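Local coordinates for protein catechol 1,2-dioxygenase (Pseudomonas putida, PDB 2AZQ) that probably catalyses the iron(III)-dependent intradiol ring cleavage of catechol by molecular oxygen, giving cis,cis-muconate in aromatic catabolism, at residues Arg122-Thr127 and Arg190-Ser195; Asp153-Asn158 and Asn174-Ile179. One frame throughout, in Å; residues are numbered along the deposited sequence.

In the fold
From the N terminus, the chain passes the helices that end at residue 94 and reaches the short strand 120-122, which runs into R122-T127. R122-T127 is met by R190-S195, at the end of strand 186-192; contact 1 thereby closes a loop of some sixty residues. Inside this loop lies contact 2, where strand 151-155 meets strand 176-180 after the irregular excursion that carries the iron ligand Y163. Both contacts belong to one mixed sheet and their centres are about 9 Å apart. They are joined directly, with the backbone O of M123 probably accepting a hydrogen bond from the N of L175.

Contact 1: residues Arg122-Thr127 and Arg190-Ser195; sequences RMDDGT and RSIVPS
R122 and R190 run side by side and pile their guanidinium groups one on the other, centres 3.9 Å apart and planes within 13°. R122 reaches this position fully extended, its CG anti to the backbone N, while R190 bends at chi2 to lie alongside. The two positive groups come close, R122 NH1 to R190 NH1 at 3.6 Å, and negative charge is supplied by D124. This carboxylate takes R122 side-on: R122 NH2 donates in the guanidinium plane to the syn lone pair of D124 OD2 at 2.9 Å, and R122 NE reaches D124 OD1 at 3.1 Å from above the carboxylate plane. D124 OD2 also accepts from G126 N. D124 OD1 is 4.3 Å from R190 NE, where only charge attraction can act. An alanine at D124 would probably leave the R122 guanidinium without its clamp, G126 N without its mate and the like charges of the arginine pair less well balanced. Between the two segments one backbone hydrogen bond forms, M123 N to R190 O at 2.9 Å. Van der Waals contacts are few: M123 CB rests against S191 OG, a hydroxyl partnered by H156, and I192 CG2 lies 4.1 Å from the carboxylate carbon D124 CG. The whole is a parallel strand pairing, R122 opposite R190, that passes at once into an Asx turn in the loop after strand 120-122.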
loop_
_atom_site.group_PDB
_atom_site.type_symbol
_atom_site.label_atom_id
_atom_site.label_comp_id
_atom_site.label_asym_id
_atom_site.label_seq_id
_atom_site.Cartn_x
_atom_site.Cartn_y
_atom_site.Cartn_z
ATOM N N ARG A 122 -23.262 -26.175 -16.872
ATOM C CA ARG A 122 -24.164 -25.100 -16.476
ATOM C C ARG A 122 -23.300 -24.381 -15.423
ATOM O O ARG A 122 -22.623 -25.040 -14.625
ATOM C CB ARG A 122 -25.443 -25.623 -15.829
ATOM C CG ARG A 122 -26.287 -24.510 -15.247
ATOM C CD ARG A 122 -27.650 -24.992 -14.816
ATOM N NE ARG A 122 -28.464 -23.928 -14.221
ATOM C CZ ARG A 122 -29.783 -23.999 -14.061
ATOM N NH1 ARG A 122 -30.454 -25.077 -14.449
ATOM N NH2 ARG A 122 -30.435 -22.998 -13.501
ATOM N N MET A 123 -23.315 -23.051 -15.415
ATOM C CA MET A 123 -22.501 -22.289 -14.473
ATOM C C MET A 123 -23.184 -21.702 -13.226
ATOM O O MET A 123 -22.500 -21.438 -12.240
ATOM C CB MET A 123 -21.800 -21.138 -15.211
ATOM C CG MET A 123 -20.794 -21.549 -16.247
ATOM S SD MET A 123 -20.075 -20.069 -16.969
ATOM C CE MET A 123 -19.213 -19.433 -15.554
ATOM N N ASP A 124 -24.498 -21.485 -13.268
ATOM C CA ASP A 124 -25.229 -20.881 -12.135
ATOM C C ASP A 124 -25.894 -21.896 -11.190
ATOM O O ASP A 124 -26.223 -23.011 -11.605
ATOM C CB ASP A 124 -26.341 -19.967 -12.653
ATOM C CG ASP A 124 -27.425 -20.741 -13.394
ATOM O OD1 ASP A 124 -27.165 -21.184 -14.528
ATOM O OD2 ASP A 124 -28.518 -20.945 -12.839
ATOM N N ASP A 125 -26.123 -21.504 -9.937
ATOM C CA ASP A 125 -26.773 -22.400 -8.971
ATOM C C ASP A 125 -28.326 -22.294 -8.958
ATOM O O ASP A 125 -28.980 -22.795 -8.057
ATOM C CB ASP A 125 -26.234 -22.154 -7.547
ATOM C CG ASP A 125 -26.390 -20.708 -7.103
ATOM O OD1 ASP A 125 -27.397 -20.073 -7.497
ATOM O OD2 ASP A 125 -25.524 -20.204 -6.348
ATOM N N GLY A 126 -28.905 -21.623 -9.945
ATOM C CA GLY A 126 -30.354 -21.511 -10.023
ATOM C C GLY A 126 -30.985 -20.737 -8.895
ATOM O O GLY A 126 -32.065 -21.062 -8.420
ATOM N N THR A 127 -30.304 -19.682 -8.491
ATOM C CA THR A 127 -30.721 -18.816 -7.405
ATOM C C THR A 127 -31.365 -17.507 -7.808
ATOM O O THR A 127 -32.265 -17.033 -7.118
ATOM C CB THR A 127 -29.515 -18.449 -6.562
ATOM O OG1 THR A 127 -29.062 -19.601 -5.865
ATOM C CG2 THR A 127 -29.853 -17.373 -5.586
ATOM N N ARG A 190 -24.257 -22.836 -20.264
ATOM C CA ARG A 190 -25.598 -22.366 -19.894
ATOM C C ARG A 190 -25.391 -21.548 -18.613
ATOM O O ARG A 190 -24.903 -22.065 -17.612
ATOM C CB ARG A 190 -26.523 -23.588 -19.655
ATOM C CG ARG A 190 -28.034 -23.310 -19.409
ATOM C CD ARG A 190 -28.297 -22.738 -18.025
ATOM N NE ARG A 190 -29.702 -22.401 -17.748
ATOM C CZ ARG A 190 -30.721 -23.261 -17.750
ATOM N NH1 ARG A 190 -30.517 -24.540 -18.020
ATOM N NH2 ARG A 190 -31.938 -22.840 -17.426
ATOM N N SER A 191 -25.735 -20.269 -18.638
ATOM C CA SER A 191 -25.510 -19.455 -17.449
ATOM C C SER A 191 -26.526 -18.299 -17.314
ATOM O O SER A 191 -27.726 -18.488 -17.580
ATOM C CB SER A 191 -24.058 -18.946 -17.484
ATOM O OG SER A 191 -23.682 -18.257 -16.307
ATOM N N ILE A 192 -26.065 -17.132 -16.853
ATOM C CA ILE A 192 -26.933 -15.962 -16.731
ATOM C C ILE A 192 -26.220 -14.662 -17.095
ATOM O O ILE A 192 -25.023 -14.494 -16.860
ATOM C CB ILE A 192 -27.529 -15.796 -15.312
ATOM C CG1 ILE A 192 -26.431 -15.463 -14.299
ATOM C CG2 ILE A 192 -28.281 -17.062 -14.910
ATOM C CD1 ILE A 192 -26.964 -15.111 -12.950
ATOM N N VAL A 193 -26.954 -13.738 -17.691
ATOM C CA VAL A 193 -26.360 -12.466 -18.073
ATOM C C VAL A 193 -25.838 -11.771 -16.824
ATOM O O VAL A 193 -26.592 -11.518 -15.907
ATOM C CB VAL A 193 -27.397 -11.588 -18.798
ATOM C CG1 VAL A 193 -26.829 -10.235 -19.033
ATOM C CG2 VAL A 193 -27.792 -12.250 -20.115
ATOM N N PRO A 194 -24.535 -11.465 -16.775
ATOM C CA PRO A 194 -23.904 -10.802 -15.627
ATOM C C PRO A 194 -24.158 -9.328 -15.637
ATOM O O PRO A 194 -24.457 -8.765 -16.658
ATOM C CB PRO A 194 -22.427 -11.105 -15.844
ATOM C CG PRO A 194 -22.318 -10.925 -17.330
ATOM C CD PRO A 194 -23.521 -11.759 -17.808
ATOM N N SER A 195 -24.029 -8.680 -14.495
ATOM C CA SER A 195 -24.237 -7.240 -14.475
ATOM C C SER A 195 -22.905 -6.516 -14.375
ATOM O O SER A 195 -21.888 -7.078 -13.904
ATOM C CB SER A 195 -25.105 -6.828 -13.285
ATOM O OG SER A 195 -26.330 -7.514 -13.332
#

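Contact 2: residues Asp153-Asn158 and Asn174-Ile179; sequences DLWHAN and NLRRRI
L175 and H156 are brought together by their first torsions: CG of L175 stands anti to the carbonyl carbon, whereas CG of H156 sits between the backbone N and the carbonyl carbon (chi1 73°), which lays its ring across the leucine nearly at a right angle. L175 CB rests over the centre of that imidazole, 4.2 Å from the H156 centroid, in a CH-pi contact. L175 CD1 reaches on to N158 CB at 3.4 Å. H156 ND1 donates to A157 O, close to the ring plane, helping to fix the turn of the ring about CB-CG, and H156 NE2 is hydrogen-bonded to S191 OG. W155 has the same chi1 setting, and R176 NH1 approaches its CB at 3.5 Å; indole and guanidinium are 14° apart in plane. The arginine is held from elsewhere by the backbone O of L109. Two residues before W155, D153 lies side by side with R178, D153 OD2 touching R178 CG at 3.3 Å, but D153 OD2 is hydrogen-bonded to the OH of Y110 and R178 NH2 to the O of A114. On the other face L154 CD2 packs on I179 CD1 at 4.0 Å. The backbones pair through L154 N to R177 O at 2.9 Å, R177 N to L154 O at 3.1 Å, and H156 N to L175 O. This antiparallel strand pair of the intradiol dioxygenase sheet places W155 in the second shell of the iron site: its ring stacks on that of the ligand H223, and the W155 side chain lies about 5 Å from the ferric ion.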
loop_
_atom_site.group_PDB
_atom_site.type_symbol
_atom_site.label_atom_id
_atom_site.label_comp_id
_atom_site.label_asym_id
_atom_site.label_seq_id
_atom_site.Cartn_x
_atom_site.Cartn_y
_atom_site.Cartn_z
ATOM N N ASP A 153 -11.183 -21.231 -19.101
ATOM C CA ASP A 153 -11.396 -20.914 -17.683
ATOM C C ASP A 153 -12.188 -19.602 -17.557
ATOM O O ASP A 153 -11.611 -18.532 -17.782
ATOM C CB ASP A 153 -10.040 -20.712 -17.042
ATOM C CG ASP A 153 -10.037 -21.005 -15.577
ATOM O OD1 ASP A 153 -11.053 -20.683 -14.914
ATOM O OD2 ASP A 153 -8.996 -21.529 -15.101
ATOM N N LEU A 154 -13.469 -19.665 -17.176
ATOM C CA LEU A 154 -14.275 -18.442 -17.092
ATOM C C LEU A 154 -14.978 -18.119 -15.781
ATOM O O LEU A 154 -15.431 -19.001 -15.053
ATOM C CB LEU A 154 -15.336 -18.416 -18.212
ATOM C CG LEU A 154 -16.561 -19.358 -18.191
ATOM C CD1 LEU A 154 -17.426 -19.020 -19.411
ATOM C CD2 LEU A 154 -16.162 -20.826 -18.198
ATOM N N TRP A 155 -15.079 -16.824 -15.498
ATOM C CA TRP A 155 -15.737 -16.348 -14.284
ATOM C C TRP A 155 -16.430 -15.015 -14.567
ATOM O O TRP A 155 -15.931 -14.230 -15.364
ATOM C CB TRP A 155 -14.713 -16.224 -13.140
ATOM C CG TRP A 155 -13.588 -15.205 -13.291
ATOM C CD1 TRP A 155 -13.488 -14.002 -12.638
ATOM C CD2 TRP A 155 -12.363 -15.336 -14.055
ATOM N NE1 TRP A 155 -12.290 -13.385 -12.938
ATOM C CE2 TRP A 155 -11.580 -14.175 -13.801
ATOM C CE3 TRP A 155 -11.854 -16.313 -14.920
ATOM C CZ2 TRP A 155 -10.325 -13.966 -14.379
ATOM C CZ3 TRP A 155 -10.594 -16.098 -15.498
ATOM C CH2 TRP A 155 -9.850 -14.929 -15.220
ATOM N N HIS A 156 -17.593 -14.783 -13.956
ATOM C CA HIS A 156 -18.313 -13.526 -14.157
ATOM C C HIS A 156 -19.258 -13.243 -13.010
ATOM O O HIS A 156 -19.577 -14.152 -12.222
ATOM C CB HIS A 156 -19.061 -13.508 -15.506
ATOM C CG HIS A 156 -20.284 -14.386 -15.575
ATOM N ND1 HIS A 156 -21.481 -14.057 -14.971
ATOM C CD2 HIS A 156 -20.512 -15.550 -16.235
ATOM C CE1 HIS A 156 -22.389 -14.974 -15.254
ATOM N NE2 HIS A 156 -21.828 -15.892 -16.019
ATOM N N ALA A 157 -19.676 -11.981 -12.901
ATOM C CA ALA A 157 -20.571 -11.561 -11.837
ATOM C C ALA A 157 -21.986 -12.076 -12.056
ATOM O O ALA A 157 -22.345 -12.512 -13.140
ATOM C CB ALA A 157 -20.588 -10.062 -11.737
ATOM N N ASN A 158 -22.776 -12.033 -10.992
ATOM C CA ASN A 158 -24.152 -12.463 -11.040
ATOM C C ASN A 158 -25.054 -11.227 -11.295
ATOM O O ASN A 158 -24.543 -10.137 -11.598
ATOM C CB ASN A 158 -24.500 -13.187 -9.739
ATOM C CG ASN A 158 -24.517 -12.276 -8.525
ATOM O OD1 ASN A 158 -24.135 -11.111 -8.585
ATOM N ND2 ASN A 158 -24.962 -12.819 -7.408
ATOM N N ASN A 174 -19.762 -20.264 -7.789
ATOM C CA ASN A 174 -20.904 -19.922 -8.621
ATOM C C ASN A 174 -20.399 -19.046 -9.766
ATOM O O ASN A 174 -19.564 -18.146 -9.560
ATOM C CB ASN A 174 -21.945 -19.172 -7.792
ATOM C CG ASN A 174 -23.256 -18.985 -8.526
ATOM O OD1 ASN A 174 -23.755 -17.877 -8.624
ATOM N ND2 ASN A 174 -23.824 -20.076 -9.030
ATOM N N LEU A 175 -20.897 -19.316 -10.968
ATOM C CA LEU A 175 -20.480 -18.575 -12.156
ATOM C C LEU A 175 -18.968 -18.732 -12.412
ATOM O O LEU A 175 -18.315 -17.840 -12.960
ATOM C CB LEU A 175 -20.855 -17.095 -12.006
ATOM C CG LEU A 175 -22.303 -16.965 -11.536
ATOM C CD1 LEU A 175 -22.684 -15.500 -11.445
ATOM C CD2 LEU A 175 -23.220 -17.704 -12.503
ATOM N N ARG A 176 -18.417 -19.875 -12.013
ATOM C CA ARG A 176 -16.989 -20.161 -12.197
ATOM C C ARG A 176 -16.760 -21.591 -12.692
ATOM O O ARG A 176 -17.131 -22.554 -12.022
ATOM C CB ARG A 176 -16.239 -19.960 -10.877
ATOM C CG ARG A 176 -16.062 -18.494 -10.471
ATOM C CD ARG A 176 -15.616 -18.301 -9.008
ATOM N NE ARG A 176 -15.394 -16.890 -8.705
ATOM C CZ ARG A 176 -14.345 -16.210 -9.143
ATOM N NH1 ARG A 176 -13.441 -16.840 -9.890
ATOM N NH2 ARG A 176 -14.218 -14.922 -8.866
ATOM N N ARG A 177 -16.137 -21.735 -13.854
ATOM C CA ARG A 177 -15.888 -23.067 -14.393
ATOM C C ARG A 177 -14.715 -23.197 -15.383
ATOM O O ARG A 177 -14.271 -22.244 -16.041
ATOM C CB ARG A 177 -17.148 -23.608 -15.117
ATOM C CG ARG A 177 -18.408 -23.846 -14.284
ATOM C CD ARG A 177 -18.271 -25.036 -13.335
ATOM N NE ARG A 177 -19.516 -25.298 -12.609
ATOM C CZ ARG A 177 -20.055 -24.509 -11.672
ATOM N NH1 ARG A 177 -21.192 -24.863 -11.092
ATOM N NH2 ARG A 177 -19.456 -23.388 -11.294
ATOM N N ARG A 178 -14.228 -24.421 -15.495
ATOM C CA ARG A 178 -13.194 -24.716 -16.449
ATOM C C ARG A 178 -13.807 -25.714 -17.431
ATOM O O ARG A 178 -14.074 -26.869 -17.087
ATOM C CB ARG A 178 -11.956 -25.271 -15.752
ATOM C CG ARG A 178 -10.959 -24.208 -15.286
ATOM C CD ARG A 178 -9.773 -24.876 -14.596
ATOM N NE ARG A 178 -10.214 -25.488 -13.351
ATOM C CZ ARG A 178 -9.601 -26.494 -12.735
ATOM N NH1 ARG A 178 -8.502 -27.029 -13.238
ATOM N NH2 ARG A 178 -10.100 -26.973 -11.604
ATOM N N ILE A 179 -14.071 -25.220 -18.641
ATOM C CA ILE A 179 -14.673 -26.007 -19.728
ATOM C C ILE A 179 -13.607 -26.553 -20.672
ATOM O O ILE A 179 -12.792 -25.792 -21.161
ATOM C CB ILE A 179 -15.665 -25.129 -20.573
ATOM C CG1 ILE A 179 -16.873 -24.723 -19.732
ATOM C CG2 ILE A 179 -16.163 -25.902 -21.759
ATOM C CD1 ILE A 179 -17.812 -23.750 -20.410
#